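Local atomic coordinates of V-type ATP synthase alpha chain (Nanoarchaeum equitans Kin4-M, PDB entry 5BN3), a protein that is an archaeal V-type ATP synthase subunit A homologue of the ATP synthase alpha/beta family, with a P-loop nucleotide-binding domain. Residues G82-T94 with Y98-R110. Sequence-based numbering, arbitrary orientation.
Sequences GLGRPLKDIYEKT and YIPKGIDLPTLDR
Ile99 meets the first turn of helix 87-94 through its CD1, which lies 3.9 Å from Leu87 CD2. Pro100 follows on the later turns of the helix: its CD packs on Ile90 CG2, and its CG meets Thr94 CG2 end to end at 3.5 Å, tighter than usual for two carbons. With chi1 at 66°, Thr94 CG2 is anti to the carbonyl carbon, facing Pro100, while OG1 bonds back to Ile90 O, on the face opposite to that used by Thr94 N. Ile103 lays CD1 against the same methyl, while its carbonyl O takes a 2.6 Å hydrogen bond from Arg85 NH1, in the carbonyl plane but bent at the hydrogen (133°). Salt bridges to Asp81 (at NE) and Glu49 (at NH1) probably balance the guanidinium charge and fix its position. The extended linker leading to strand 114-118 runs along one flank of the short helix, between the N-terminal beta-barrel and the nucleotide-binding domain. Leu105 rests CD1 on the helix, near Asp89 CB and Ile90 CG1, with CD2 beside Lys93 NZ. A water joins Pro106 O to Asp89 OD2. Thr107 OG1 donates to Gly84 O at 2.6 Å from above the carbonyl plane.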
loop_
_atom_site.group_PDB
_atom_site.type_symbol
_atom_site.label_atom_id
_atom_site.label_comp_id
_atom_site.label_asym_id
_atom_site.label_seq_id
_atom_site.Cartn_x
_atom_site.Cartn_y
_atom_site.Cartn_z
ATOM N N GLY A 82 -36.757 3.341 4.764
ATOM C CA GLY A 82 -36.079 2.142 5.227
ATOM C C GLY A 82 -36.796 1.393 6.337
ATOM O O GLY A 82 -36.570 0.196 6.530
ATOM N N LEU A 83 -37.658 2.093 7.068
ATOM C CA LEU A 83 -38.386 1.483 8.177
ATOM C C LEU A 83 -39.810 1.093 7.787
ATOM O O LEU A 83 -40.583 0.626 8.624
ATOM C CB LEU A 83 -38.401 2.418 9.391
ATOM C CG LEU A 83 -37.070 2.642 10.114
ATOM C CD1 LEU A 83 -37.223 3.640 11.253
ATOM C CD2 LEU A 83 -36.533 1.325 10.635
ATOM N N GLY A 84 -40.154 1.278 6.516
ATOM C CA GLY A 84 -41.473 0.911 6.032
ATOM C C GLY A 84 -42.515 1.996 6.236
ATOM O O GLY A 84 -43.716 1.724 6.233
ATOM N N ARG A 85 -42.056 3.231 6.412
ATOM C CA ARG A 85 -42.964 4.358 6.575
ATOM C C ARG A 85 -43.289 4.973 5.217
ATOM O O ARG A 85 -42.387 5.279 4.436
ATOM C CB ARG A 85 -42.366 5.399 7.529
ATOM C CG ARG A 85 -42.070 4.842 8.921
ATOM C CD ARG A 85 -41.469 5.886 9.855
ATOM N NE ARG A 85 -40.087 6.217 9.513
ATOM C CZ ARG A 85 -39.312 7.030 10.227
ATOM N NH1 ARG A 85 -39.777 7.598 11.331
ATOM N NH2 ARG A 85 -38.069 7.273 9.839
ATOM N N PRO A 86 -44.587 5.146 4.927
ATOM C CA PRO A 86 -45.021 5.636 3.613
ATOM C C PRO A 86 -44.701 7.113 3.420
ATOM O O PRO A 86 -45.181 7.953 4.184
ATOM C CB PRO A 86 -46.538 5.419 3.645
ATOM C CG PRO A 86 -46.897 5.473 5.094
ATOM C CD PRO A 86 -45.722 4.894 5.835
ATOM N N LEU A 87 -43.908 7.422 2.397
ATOM C CA LEU A 87 -43.437 8.785 2.170
ATOM C C LEU A 87 -44.535 9.724 1.670
ATOM O O LEU A 87 -44.460 10.937 1.871
ATOM C CB LEU A 87 -42.256 8.778 1.198
ATOM C CG LEU A 87 -40.986 8.115 1.736
ATOM C CD1 LEU A 87 -39.887 8.100 0.692
ATOM C CD2 LEU A 87 -40.519 8.844 2.977
ATOM N N LYS A 88 -45.545 9.162 1.014
ATOM C CA LYS A 88 -46.677 9.950 0.536
ATOM C C LYS A 88 -47.481 10.466 1.721
ATOM O O LYS A 88 -47.877 11.633 1.753
ATOM C CB LYS A 88 -47.564 9.104 -0.384
ATOM C CG LYS A 88 -48.841 9.795 -0.843
ATOM C CD LYS A 88 -49.591 8.949 -1.868
ATOM C CE LYS A 88 -50.934 9.566 -2.227
ATOM N NZ LYS A 88 -51.878 9.564 -1.078
ATOM N N ASP A 89 -47.705 9.595 2.702
ATOM C CA ASP A 89 -48.449 9.963 3.904
ATOM C C ASP A 89 -47.670 10.946 4.781
ATOM O O ASP A 89 -48.259 11.838 5.386
ATOM C CB ASP A 89 -48.838 8.715 4.708
ATOM C CG ASP A 89 -49.795 7.805 3.953
ATOM O OD1 ASP A 89 -50.298 8.217 2.885
ATOM O OD2 ASP A 89 -50.050 6.682 4.436
ATOM N N ILE A 90 -46.351 10.777 4.849
ATOM C CA ILE A 90 -45.493 11.709 5.576
ATOM C C ILE A 90 -45.621 13.104 4.974
ATOM O O ILE A 90 -45.771 14.091 5.695
ATOM C CB ILE A 90 -44.011 11.272 5.539
ATOM C CG1 ILE A 90 -43.810 9.977 6.331
ATOM C CG2 ILE A 90 -43.112 12.359 6.096
ATOM C CD1 ILE A 90 -42.383 9.457 6.300
ATOM N N TYR A 91 -45.574 13.176 3.647
ATOM C CA TYR A 91 -45.742 14.440 2.941
ATOM C C TYR A 91 -47.086 15.082 3.263
ATOM O O TYR A 91 -47.159 16.279 3.534
ATOM C CB TYR A 91 -45.624 14.227 1.428
ATOM C CG TYR A 91 -45.929 15.463 0.610
ATOM C CD1 TYR A 91 -44.965 16.440 0.412
ATOM C CD2 TYR A 91 -47.178 15.651 0.034
ATOM C CE1 TYR A 91 -45.236 17.572 -0.333
ATOM C CE2 TYR A 91 -47.457 16.782 -0.714
ATOM C CZ TYR A 91 -46.482 17.737 -0.893
ATOM O OH TYR A 91 -46.752 18.861 -1.635
ATOM N N GLU A 92 -48.149 14.282 3.232
ATOM C CA GLU A 92 -49.501 14.797 3.435
ATOM C C GLU A 92 -49.775 15.245 4.872
ATOM O O GLU A 92 -50.434 16.262 5.088
ATOM C CB GLU A 92 -50.543 13.776 2.959
ATOM C CG GLU A 92 -50.716 13.749 1.442
ATOM C CD GLU A 92 -51.502 12.549 0.945
ATOM O OE1 GLU A 92 -51.949 11.732 1.779
ATOM O OE2 GLU A 92 -51.667 12.420 -0.287
ATOM N N LYS A 93 -49.269 14.496 5.847
ATOM C CA LYS A 93 -49.449 14.865 7.252
ATOM C C LYS A 93 -48.699 16.146 7.598
ATOM O O LYS A 93 -49.266 17.073 8.171
ATOM C CB LYS A 93 -48.985 13.739 8.182
ATOM C CG LYS A 93 -49.757 12.436 8.041
ATOM C CD LYS A 93 -51.255 12.670 8.063
ATOM C CE LYS A 93 -52.017 11.356 8.064
ATOM N NZ LYS A 93 -51.694 10.531 9.262
ATOM N N THR A 94 -47.420 16.191 7.238
ATOM C CA THR A 94 -46.559 17.318 7.583
ATOM C C THR A 94 -46.802 18.548 6.719
ATOM O O THR A 94 -46.496 19.666 7.137
ATOM C CB THR A 94 -45.072 16.931 7.474
ATOM O OG1 THR A 94 -44.743 16.665 6.104
ATOM C CG2 THR A 94 -44.800 15.697 8.303
ATOM N N TYR A 98 -39.899 18.186 3.641
ATOM C CA TYR A 98 -38.861 17.560 4.454
ATOM C C TYR A 98 -39.361 16.350 5.234
ATOM O O TYR A 98 -40.545 16.249 5.564
ATOM C CB TYR A 98 -38.249 18.587 5.412
ATOM C CG TYR A 98 -37.640 19.771 4.705
ATOM C CD1 TYR A 98 -36.487 19.630 3.947
ATOM C CD2 TYR A 98 -38.215 21.031 4.795
ATOM C CE1 TYR A 98 -35.924 20.708 3.295
ATOM C CE2 TYR A 98 -37.659 22.116 4.148
ATOM C CZ TYR A 98 -36.513 21.947 3.400
ATOM O OH TYR A 98 -35.955 23.023 2.752
ATOM N N ILE A 99 -38.445 15.430 5.514
ATOM C CA ILE A 99 -38.733 14.292 6.372
ATOM C C ILE A 99 -38.391 14.667 7.810
ATOM O O ILE A 99 -37.237 14.971 8.121
ATOM C CB ILE A 99 -37.941 13.043 5.941
ATOM C CG1 ILE A 99 -38.356 12.622 4.526
ATOM C CG2 ILE A 99 -38.158 11.900 6.921
ATOM C CD1 ILE A 99 -37.681 11.358 4.029
ATOM N N PRO A 100 -39.401 14.662 8.691
ATOM C CA PRO A 100 -39.217 15.039 10.095
ATOM C C PRO A 100 -38.536 13.907 10.842
ATOM O O PRO A 100 -38.681 12.754 10.429
ATOM C CB PRO A 100 -40.656 15.180 10.619
ATOM C CG PRO A 100 -41.558 15.019 9.423
ATOM C CD PRO A 100 -40.783 14.245 8.413
ATOM N N LYS A 101 -37.807 14.213 11.909
ATOM C CA LYS A 101 -37.261 13.153 12.745
ATOM C C LYS A 101 -38.308 12.733 13.776
ATOM O O LYS A 101 -38.934 13.577 14.418
ATOM C CB LYS A 101 -35.939 13.573 13.409
ATOM C CG LYS A 101 -36.044 14.612 14.523
ATOM C CD LYS A 101 -34.664 14.981 15.071
ATOM C CE LYS A 101 -34.763 15.728 16.399
ATOM N NZ LYS A 101 -35.195 14.839 17.512
ATOM N N GLY A 102 -38.533 11.430 13.897
ATOM C CA GLY A 102 -39.430 10.919 14.917
ATOM C C GLY A 102 -40.873 10.668 14.512
ATOM O O GLY A 102 -41.655 10.173 15.323
ATOM N N ILE A 103 -41.242 10.998 13.276
ATOM C CA ILE A 103 -42.608 10.738 12.820
ATOM C C ILE A 103 -42.873 9.237 12.723
ATOM O O ILE A 103 -42.050 8.484 12.200
ATOM C CB ILE A 103 -42.941 11.449 11.472
ATOM C CG1 ILE A 103 -44.433 11.315 11.151
ATOM C CG2 ILE A 103 -42.088 10.914 10.329
ATOM C CD1 ILE A 103 -44.892 12.140 9.964
ATOM N N ASP A 104 -44.009 8.793 13.252
ATOM C CA ASP A 104 -44.371 7.385 13.141
ATOM C C ASP A 104 -45.770 7.204 12.563
ATOM O O ASP A 104 -46.760 7.658 13.140
ATOM C CB ASP A 104 -44.247 6.665 14.486
ATOM C CG ASP A 104 -44.044 5.171 14.322
ATOM O OD1 ASP A 104 -43.382 4.768 13.340
ATOM O OD2 ASP A 104 -44.542 4.398 15.167
ATOM N N LEU A 105 -45.831 6.542 11.411
ATOM C CA LEU A 105 -47.088 6.253 10.732
ATOM C C LEU A 105 -47.164 4.760 10.434
ATOM O O LEU A 105 -46.133 4.096 10.312
ATOM C CB LEU A 105 -47.180 7.039 9.421
ATOM C CG LEU A 105 -47.139 8.566 9.473
ATOM C CD1 LEU A 105 -47.247 9.155 8.074
ATOM C CD2 LEU A 105 -48.245 9.106 10.359
ATOM N N PRO A 106 -48.389 4.221 10.318
ATOM C CA PRO A 106 -48.522 2.814 9.924
ATOM C C PRO A 106 -48.147 2.614 8.458
ATOM O O PRO A 106 -48.419 3.488 7.633
ATOM C CB PRO A 106 -50.014 2.529 10.136
ATOM C CG PRO A 106 -50.676 3.866 10.049
ATOM C CD PRO A 106 -49.690 4.843 10.623
ATOM N N THR A 107 -47.532 1.475 8.149
ATOM C CA THR A 107 -47.072 1.166 6.796
ATOM C C THR A 107 -48.215 1.078 5.790
ATOM O O THR A 107 -48.177 1.715 4.735
ATOM C CB THR A 107 -46.288 -0.164 6.774
ATOM O OG1 THR A 107 -45.121 -0.045 7.599
ATOM C CG2 THR A 107 -45.868 -0.523 5.355
ATOM N N LEU A 108 -49.226 0.282 6.122
ATOM C CA LEU A 108 -50.354 0.051 5.228
ATOM C C LEU A 108 -51.502 1.021 5.509
ATOM O O LEU A 108 -51.850 1.264 6.668
ATOM C CB LEU A 108 -50.833 -1.397 5.360
ATOM C CG LEU A 108 -49.754 -2.462 5.134
ATOM C CD1 LEU A 108 -50.284 -3.861 5.407
ATOM C CD2 LEU A 108 -49.225 -2.367 3.722
ATOM N N ASP A 109 -52.078 1.573 4.441
ATOM C CA ASP A 109 -53.194 2.518 4.541
ATOM C C ASP A 109 -54.351 1.900 5.328
ATOM O O ASP A 109 -54.845 0.828 4.978
ATOM C CB ASP A 109 -53.658 2.933 3.138
ATOM C CG ASP A 109 -54.534 4.177 3.145
ATOM O OD1 ASP A 109 -55.383 4.322 4.050
ATOM O OD2 ASP A 109 -54.377 5.016 2.234
ATOM N N ARG A 110 -54.766 2.580 6.395
ATOM C CA ARG A 110 -55.765 2.046 7.321
ATOM C C ARG A 110 -57.200 2.375 6.916
ATOM O O ARG A 110 -58.148 1.923 7.558
ATOM C CB ARG A 110 -55.502 2.572 8.738
ATOM C CG ARG A 110 -54.212 2.076 9.379
ATOM C CD ARG A 110 -54.237 0.570 9.576
ATOM N NE ARG A 110 -53.231 0.110 10.533
ATOM C CZ ARG A 110 -52.019 -0.325 10.202
ATOM N NH1 ARG A 110 -51.648 -0.359 8.930
ATOM N NH2 ARG A 110 -51.176 -0.723 11.144
HETATM O O HOH W 1 -50.364 5.067 6.871
#